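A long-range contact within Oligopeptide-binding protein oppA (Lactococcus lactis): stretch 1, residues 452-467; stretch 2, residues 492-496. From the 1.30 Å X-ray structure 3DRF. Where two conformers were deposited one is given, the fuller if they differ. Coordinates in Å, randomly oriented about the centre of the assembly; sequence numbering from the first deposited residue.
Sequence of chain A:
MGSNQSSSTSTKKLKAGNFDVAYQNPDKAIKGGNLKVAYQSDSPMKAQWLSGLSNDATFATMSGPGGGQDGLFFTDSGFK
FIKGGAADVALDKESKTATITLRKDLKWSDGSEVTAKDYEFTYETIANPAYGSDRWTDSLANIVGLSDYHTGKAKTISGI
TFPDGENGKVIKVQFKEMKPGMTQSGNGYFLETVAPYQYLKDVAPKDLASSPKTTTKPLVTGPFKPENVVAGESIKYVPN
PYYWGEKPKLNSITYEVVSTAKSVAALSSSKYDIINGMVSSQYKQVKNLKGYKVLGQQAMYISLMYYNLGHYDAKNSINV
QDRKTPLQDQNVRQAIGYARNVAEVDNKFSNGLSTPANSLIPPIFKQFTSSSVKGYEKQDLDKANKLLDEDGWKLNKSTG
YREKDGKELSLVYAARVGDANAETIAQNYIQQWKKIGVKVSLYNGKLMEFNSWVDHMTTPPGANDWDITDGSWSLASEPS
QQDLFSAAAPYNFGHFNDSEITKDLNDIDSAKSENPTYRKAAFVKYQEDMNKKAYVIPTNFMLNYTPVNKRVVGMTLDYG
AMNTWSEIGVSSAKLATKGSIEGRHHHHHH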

ATOM      1  N   SER A 452       2.535  14.054   6.833  0.50  9.80           N
ATOM      2  CA  SER A 452       3.907  14.374   7.249  0.50 10.12           C
ATOM      3  C   SER A 452       4.757  13.104   7.359  0.50  9.49           C
ATOM      4  O   SER A 452       5.903  13.059   6.896  0.50  8.97           O
ATOM      5  CB  SER A 452       3.893  15.107   8.593  0.50 10.34           C
ATOM      6  OG  SER A 452       3.365  16.416   8.462  0.50 13.01           O
ATOM      7  N   TRP A 453       4.181  12.080   7.956  1.00  9.07           N
ATOM      8  CA  TRP A 453       4.887  10.792   8.133  1.00  8.18           C
ATOM      9  C   TRP A 453       5.246  10.173   6.768  1.00  8.22           C
ATOM     10  O   TRP A 453       6.312   9.731   6.570  1.00  7.93           O
ATOM     11  CB  TRP A 453       4.017   9.847   8.935  1.00  8.20           C
ATOM     12  CG  TRP A 453       4.635   8.441   9.139  1.00  7.65           C
ATOM     13  CD1 TRP A 453       5.473   8.052  10.113  1.00  7.78           C
ATOM     14  CD2 TRP A 453       4.408   7.317   8.324  1.00  9.03           C
ATOM     15  NE1 TRP A 453       5.785   6.747   9.966  1.00  8.81           N
ATOM     16  CE2 TRP A 453       5.139   6.250   8.871  1.00  9.24           C
ATOM     17  CE3 TRP A 453       3.629   7.095   7.192  1.00 10.80           C
ATOM     18  CZ2 TRP A 453       5.154   4.970   8.299  1.00  9.98           C
ATOM     19  CZ3 TRP A 453       3.624   5.831   6.639  1.00 11.83           C
ATOM     20  CH2 TRP A 453       4.382   4.769   7.207  1.00 10.96           C
ATOM     21  N   VAL A 454       4.310  10.197   5.837  1.00  8.09           N
ATOM     22  CA  VAL A 454       4.557   9.659   4.498  1.00  8.23           C
ATOM     23  C   VAL A 454       5.731  10.418   3.845  1.00  8.52           C
ATOM     24  O   VAL A 454       6.626   9.810   3.301  1.00  8.47           O
ATOM     25  CB  VAL A 454       3.304   9.698   3.563  1.00  8.41           C
ATOM     26  CG1 VAL A 454       3.688   9.176   2.136  1.00 10.28           C
ATOM     27  CG2 VAL A 454       2.182   8.812   4.128  1.00  9.38           C
ATOM     28  N   ASP A 455       5.735  11.751   3.959  1.00  8.78           N
ATOM     29  CA  ASP A 455       6.856  12.572   3.415  1.00  9.53           C
ATOM     30  C   ASP A 455       8.180  12.139   4.082  1.00  8.85           C
ATOM     31  O   ASP A 455       9.160  11.986   3.437  1.00  8.63           O
ATOM     32  CB  ASP A 455       6.605  14.083   3.642  1.00 10.69           C
ATOM     33  CG  ASP A 455       5.504  14.635   2.772  1.00 14.59           C
ATOM     34  OD1 ASP A 455       5.140  14.031   1.770  1.00 18.22           O
ATOM     35  OD2 ASP A 455       5.035  15.645   3.207  1.00 17.95           O
ATOM     36  N   HIS A 456       8.150  12.029   5.389  1.00  8.80           N
ATOM     37  CA  HIS A 456       9.352  11.611   6.151  1.00  8.84           C
ATOM     38  C   HIS A 456       9.904  10.258   5.682  1.00  8.36           C
ATOM     39  O   HIS A 456      11.064  10.108   5.646  1.00  8.58           O
ATOM     40  CB  HIS A 456       9.054  11.602   7.666  1.00  9.25           C
ATOM     41  CG  HIS A 456      10.221  11.989   8.527  1.00  9.92           C
ATOM     42  ND1 HIS A 456      10.794  13.234   8.481  1.00 11.39           N
ATOM     43  CD2 HIS A 456      10.883  11.306   9.472  1.00 10.01           C
ATOM     44  CE1 HIS A 456      11.782  13.278   9.351  1.00 11.92           C
ATOM     45  NE2 HIS A 456      11.863  12.123   9.952  1.00 10.73           N
ATOM     46  N   MET A 457       9.012   9.328   5.391  1.00  7.51           N
ATOM     47  CA  MET A 457       9.405   7.957   5.014  1.00  7.63           C
ATOM     48  C   MET A 457       9.933   7.882   3.603  1.00  7.67           C
ATOM     49  O   MET A 457      10.778   7.116   3.330  1.00  7.83           O
ATOM     50  CB  MET A 457       8.224   6.988   5.145  1.00  7.49           C
ATOM     51  CG  MET A 457       7.763   6.759   6.624  1.00  8.47           C
ATOM     52  SD  MET A 457       9.084   6.067   7.662  1.00 10.09           S
ATOM     53  CE  MET A 457       9.499   7.505   8.720  1.00 11.12           C
ATOM     54  N   THR A 458       9.345   8.675   2.704  1.00  8.39           N
ATOM     55  CA  THR A 458       9.601   8.502   1.248  1.00  9.19           C
ATOM     56  C   THR A 458      10.639   9.421   0.658  1.00 10.05           C
ATOM     57  O   THR A 458      11.264   9.083  -0.288  1.00 10.87           O
ATOM     58  CB  THR A 458       8.325   8.686   0.410  1.00  9.66           C
ATOM     59  OG1 THR A 458       7.789   9.984   0.640  1.00 10.72           O
ATOM     60  CG2 THR A 458       7.259   7.593   0.685  1.00 10.83           C
ATOM     61  N   THR A 459      10.817  10.583   1.219  1.00 10.04           N
ATOM     62  CA  THR A 459      11.697  11.586   0.585  1.00 10.86           C
ATOM     63  C   THR A 459      13.190  11.201   0.688  1.00 10.09           C
ATOM     64  O   THR A 459      13.710  11.081   1.725  1.00  9.91           O
ATOM     65  CB  THR A 459      11.497  12.972   1.236  1.00 11.55           C
ATOM     66  OG1 THR A 459      10.131  13.349   1.106  1.00 13.28           O
ATOM     67  CG2 THR A 459      12.366  14.023   0.522  1.00 12.31           C
ATOM     68  N   PRO A 460      13.867  10.998  -0.443  1.00  9.70           N
ATOM     69  CA  PRO A 460      15.269  10.594  -0.374  1.00  9.82           C
ATOM     70  C   PRO A 460      16.141  11.717   0.256  1.00  9.66           C
ATOM     71  O   PRO A 460      15.842  12.885   0.110  1.00 10.17           O
ATOM     72  CB  PRO A 460      15.676  10.358  -1.859  1.00 10.21           C
ATOM     73  CG  PRO A 460      14.446  10.338  -2.607  1.00 11.39           C
ATOM     74  CD  PRO A 460      13.374  11.057  -1.842  1.00 10.31           C
ATOM     75  N   PRO A 461      17.178  11.364   0.967  1.00  9.39           N
ATOM     76  CA  PRO A 461      17.706  10.016   1.140  1.00  9.29           C
ATOM     77  C   PRO A 461      17.139   9.217   2.365  1.00  9.19           C
ATOM     78  O   PRO A 461      17.724   8.250   2.760  1.00  8.58           O
ATOM     79  CB  PRO A 461      19.189  10.295   1.377  1.00  9.52           C
ATOM     80  CG  PRO A 461      19.178  11.558   2.219  1.00 10.08           C
ATOM     81  CD  PRO A 461      18.039  12.373   1.602  1.00 10.24           C
ATOM     82  N   GLY A 462      16.011   9.671   2.890  1.00  9.67           N
ATOM     83  CA  GLY A 462      15.488   9.205   4.165  1.00  9.52           C
ATOM     84  C   GLY A 462      16.101  10.028   5.297  1.00  9.94           C
ATOM     85  O   GLY A 462      17.111  10.598   5.157  1.00 10.94           O
ATOM     86  N   ALA A 463      15.433   9.980   6.425  1.00  9.74           N
ATOM     87  CA  ALA A 463      15.793  10.760   7.620  1.00 10.14           C
ATOM     88  C   ALA A 463      16.605   9.916   8.601  1.00  9.86           C
ATOM     89  O   ALA A 463      16.444   8.734   8.651  1.00 10.34           O
ATOM     90  CB  ALA A 463      14.533  11.277   8.292  1.00 10.43           C
ATOM     91  N   ASN A 464      17.426  10.556   9.392  1.00  9.87           N
ATOM     92  CA  ASN A 464      18.276   9.885  10.305  1.00 10.70           C
ATOM     93  C   ASN A 464      17.826  10.080  11.739  1.00 10.01           C
ATOM     94  O   ASN A 464      18.511   9.719  12.600  1.00 12.06           O
ATOM     95  CB  ASN A 464      19.709  10.442  10.135  1.00 11.89           C
ATOM     96  CG  ASN A 464      20.752   9.453  10.452  1.00 15.58           C
ATOM     97  OD1 ASN A 464      20.607   8.288  10.159  1.00 19.35           O
ATOM     98  ND2 ASN A 464      21.815   9.915  11.081  1.00 19.86           N
ATOM     99  N   ASP A 465      16.660  10.645  11.957  1.00  9.05           N
ATOM    100  CA  ASP A 465      16.175  11.133  13.272  1.00  8.97           C
ATOM    101  C   ASP A 465      14.992  10.376  13.880  1.00  8.15           C
ATOM    102  O   ASP A 465      14.278  10.858  14.690  1.00  8.95           O
ATOM    103  CB  ASP A 465      15.848  12.624  13.155  1.00  9.26           C
ATOM    104  CG  ASP A 465      14.652  12.915  12.218  1.00  9.68           C
ATOM    105  OD1 ASP A 465      14.112  11.982  11.595  1.00  9.29           O
ATOM    106  OD2 ASP A 465      14.262  14.087  12.126  1.00 10.58           O
ATOM    107  N   TRP A 466      14.808   9.173  13.373  1.00  7.64           N
ATOM    108  CA  TRP A 466      13.895   8.205  13.964  1.00  7.24           C
ATOM    109  C   TRP A 466      14.578   6.826  13.971  1.00  6.35           C
ATOM    110  O   TRP A 466      15.430   6.540  13.188  1.00  6.46           O
ATOM    111  CB  TRP A 466      12.538   8.164  13.218  1.00  7.13           C
ATOM    112  CG  TRP A 466      12.683   7.640  11.781  1.00  7.23           C
ATOM    113  CD1 TRP A 466      13.031   8.355  10.688  1.00  6.84           C
ATOM    114  CD2 TRP A 466      12.430   6.293  11.333  1.00  6.04           C
ATOM    115  NE1 TRP A 466      13.021   7.538   9.558  1.00  6.94           N
ATOM    116  CE2 TRP A 466      12.670   6.272   9.944  1.00  6.69           C
ATOM    117  CE3 TRP A 466      12.061   5.116  11.973  1.00  5.63           C
ATOM    118  CZ2 TRP A 466      12.561   5.112   9.185  1.00  6.69           C
ATOM    119  CZ3 TRP A 466      11.966   3.968  11.222  1.00  6.21           C
ATOM    120  CH2 TRP A 466      12.188   3.977   9.838  1.00  6.55           C
ATOM    121  N   ASP A 467      14.144   6.012  14.928  1.00  6.68           N
ATOM    122  CA  ASP A 467      14.618   4.650  15.066  1.00  6.12           C
ATOM    123  C   ASP A 467      13.565   3.558  14.831  1.00  5.96           C
ATOM    124  O   ASP A 467      13.871   2.567  14.219  1.00  6.27           O
ATOM    125  CB  ASP A 467      15.233   4.455  16.477  1.00  6.29           C
ATOM    126  CG  ASP A 467      16.400   5.403  16.726  1.00  7.15           C
ATOM    127  OD1 ASP A 467      17.347   5.268  15.979  1.00  7.57           O
ATOM    128  OD2 ASP A 467      16.303   6.219  17.637  1.00  8.02           O
TER
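Stretch 2 492-496: NFGHF

Stretch 2 meets stretch 1 as a compact turn set against the end of a helix and the loop that follows it. Residues N492 to H495 form a type I beta turn, closed by a backbone hydrogen bond from H495 N to N492 O (3.1 Å). Stretch 2 has no regular helix or strand. No direct hydrogen bond joins the two stretches. Packing and water do the work, over 319 Å² of buried surface summed over both sides. From F493 to H495 the turn runs in the same order as its partners, F493 on the helix and H495 beside P461 and G462, before W466 returns to F493 and G494.

The helix of stretch 1 supplies the first half of the site. W453 points its CA-to-CB bond sideways, yet its long t rotamer carries the indole end nearer, and CH2 comes within 4.0 Å of F493 CE2. The two six-membered rings lie with their planes at 87° and their centroids 5.8 Å apart, an oblique pairing. One helical turn later, M457 is the closest point of backbone approach, its CA 5.7 Å from the CA of F493. Its CB stands 3.7 Å from F493 CD1 and almost on the ring normal, a CH-pi contact over one face of the phenylalanine; the rest of the side chain then leads away, although M457 SD remains 4.8 Å from the ring centroid. A water lies 2.8 Å from both M457 O and F493 O, within hydrogen-bonding reach of each, and bridges the two backbones. T458 adds its methyl, with CG2 4.0 Å from F493 CE1, while its OG1 turns back to V454 O (2.9 Å). The polar group is thereby satisfied inside the helix. F493 thus packs against W453, M457 and T458, and it is the residue most covered by the contact.

Beyond the helix, the chain leaves helical geometry at T459 and passes through a cis peptide bond before P461. The imidazole of H495 lies near this segment: its NE2 is 4.3 Å from P461 O and 4.1 Å from G462 CA. Glycine suits the position twice over, since an ideal CB on G462 would fall 2.6 Å from H495 NE2 and would also jam against the preceding carbonyl at these backbone angles.

A second water is hydrogen-bonded to A463 O (2.9 Å). H495 NE2 lies 2.9 Å from both water oxygens, and its one N-H can only be shared between them, in line with both bonds being weak. Last comes W466: F493 O lies at the edge of its ring, 3.6 Å from W466 CZ2, while G494 CA is 4.3 Å from W466 CH2.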

ATOM      1  N   ASN A 492      10.975   0.504   0.867  1.00  5.58           N
ATOM      2  CA  ASN A 492      11.744  -0.119   1.944  1.00  6.05           C
ATOM      3  C   ASN A 492      12.176   1.012   2.895  1.00  6.12           C
ATOM      4  O   ASN A 492      13.229   1.548   2.795  1.00  6.32           O
ATOM      5  CB  ASN A 492      12.950  -0.904   1.367  1.00  6.54           C
ATOM      6  CG  ASN A 492      13.679  -1.742   2.455  1.00  6.32           C
ATOM      7  OD1 ASN A 492      13.840  -1.335   3.527  1.00  6.81           O
ATOM      8  ND2 ASN A 492      14.076  -2.930   2.113  1.00  7.74           N
ATOM      9  N   PHE A 493      11.279   1.352   3.819  1.00  6.30           N
ATOM     10  CA  PHE A 493      11.395   2.609   4.622  1.00  7.22           C
ATOM     11  C   PHE A 493      12.545   2.639   5.597  1.00  6.66           C
ATOM     12  O   PHE A 493      13.038   3.663   5.889  1.00  6.65           O
ATOM     13  CB  PHE A 493      10.074   2.869   5.427  1.00  7.68           C
ATOM     14  CG  PHE A 493       8.852   3.205   4.574  1.00  8.89           C
ATOM     15  CD1 PHE A 493       8.990   3.807   3.321  1.00  9.28           C
ATOM     16  CD2 PHE A 493       7.601   2.923   5.040  1.00 12.26           C
ATOM     17  CE1 PHE A 493       7.888   4.115   2.531  1.00 11.63           C
ATOM     18  CE2 PHE A 493       6.506   3.243   4.240  1.00 13.20           C
ATOM     19  CZ  PHE A 493       6.661   3.861   3.033  1.00 13.31           C
ATOM     20  N   GLY A 494      12.917   1.470   6.087  1.00  6.83           N
ATOM     21  CA  GLY A 494      14.088   1.345   6.956  1.00  6.74           C
ATOM     22  C   GLY A 494      15.421   1.105   6.240  1.00  6.31           C
ATOM     23  O   GLY A 494      16.436   1.107   6.888  1.00  6.63           O
ATOM     24  N   HIS A 495      15.382   0.868   4.934  1.00  5.86           N
ATOM     25  CA  HIS A 495      16.563   0.810   4.018  1.00  5.97           C
ATOM     26  C   HIS A 495      17.536  -0.345   4.357  1.00  5.90           C
ATOM     27  O   HIS A 495      18.717  -0.185   4.278  1.00  7.03           O
ATOM     28  CB  HIS A 495      17.328   2.167   3.999  1.00  6.62           C
ATOM     29  CG  HIS A 495      16.425   3.353   3.973  1.00  7.04           C
ATOM     30  ND1 HIS A 495      15.611   3.623   2.904  1.00  7.21           N
ATOM     31  CD2 HIS A 495      16.180   4.299   4.888  1.00  8.18           C
ATOM     32  CE1 HIS A 495      14.874   4.680   3.174  1.00  8.18           C
ATOM     33  NE2 HIS A 495      15.239   5.127   4.355  1.00  8.50           N
ATOM     34  N   PHE A 496      16.973  -1.507   4.643  1.00  5.69           N
ATOM     35  CA  PHE A 496      17.810  -2.705   4.707  1.00  5.78           C
ATOM     36  C   PHE A 496      18.137  -3.154   3.272  1.00  5.74           C
ATOM     37  O   PHE A 496      17.438  -2.872   2.336  1.00  6.34           O
ATOM     38  CB  PHE A 496      17.210  -3.825   5.592  1.00  6.09           C
ATOM     39  CG  PHE A 496      16.001  -4.559   4.992  1.00  5.52           C
ATOM     40  CD1 PHE A 496      16.148  -5.504   3.962  1.00  6.46           C
ATOM     41  CD2 PHE A 496      14.729  -4.279   5.484  1.00  6.00           C
ATOM     42  CE1 PHE A 496      15.027  -6.187   3.460  1.00  7.07           C
ATOM     43  CE2 PHE A 496      13.625  -4.986   4.981  1.00  7.09           C
ATOM     44  CZ  PHE A 496      13.784  -5.926   3.973  1.00  6.93           C
TER
HETATM   45  O   HOH W   1      12.721   6.299   5.102  1.00  8.30           O
HETATM   46  O   HOH W   2      15.503   6.587   6.865  1.00 10.39           O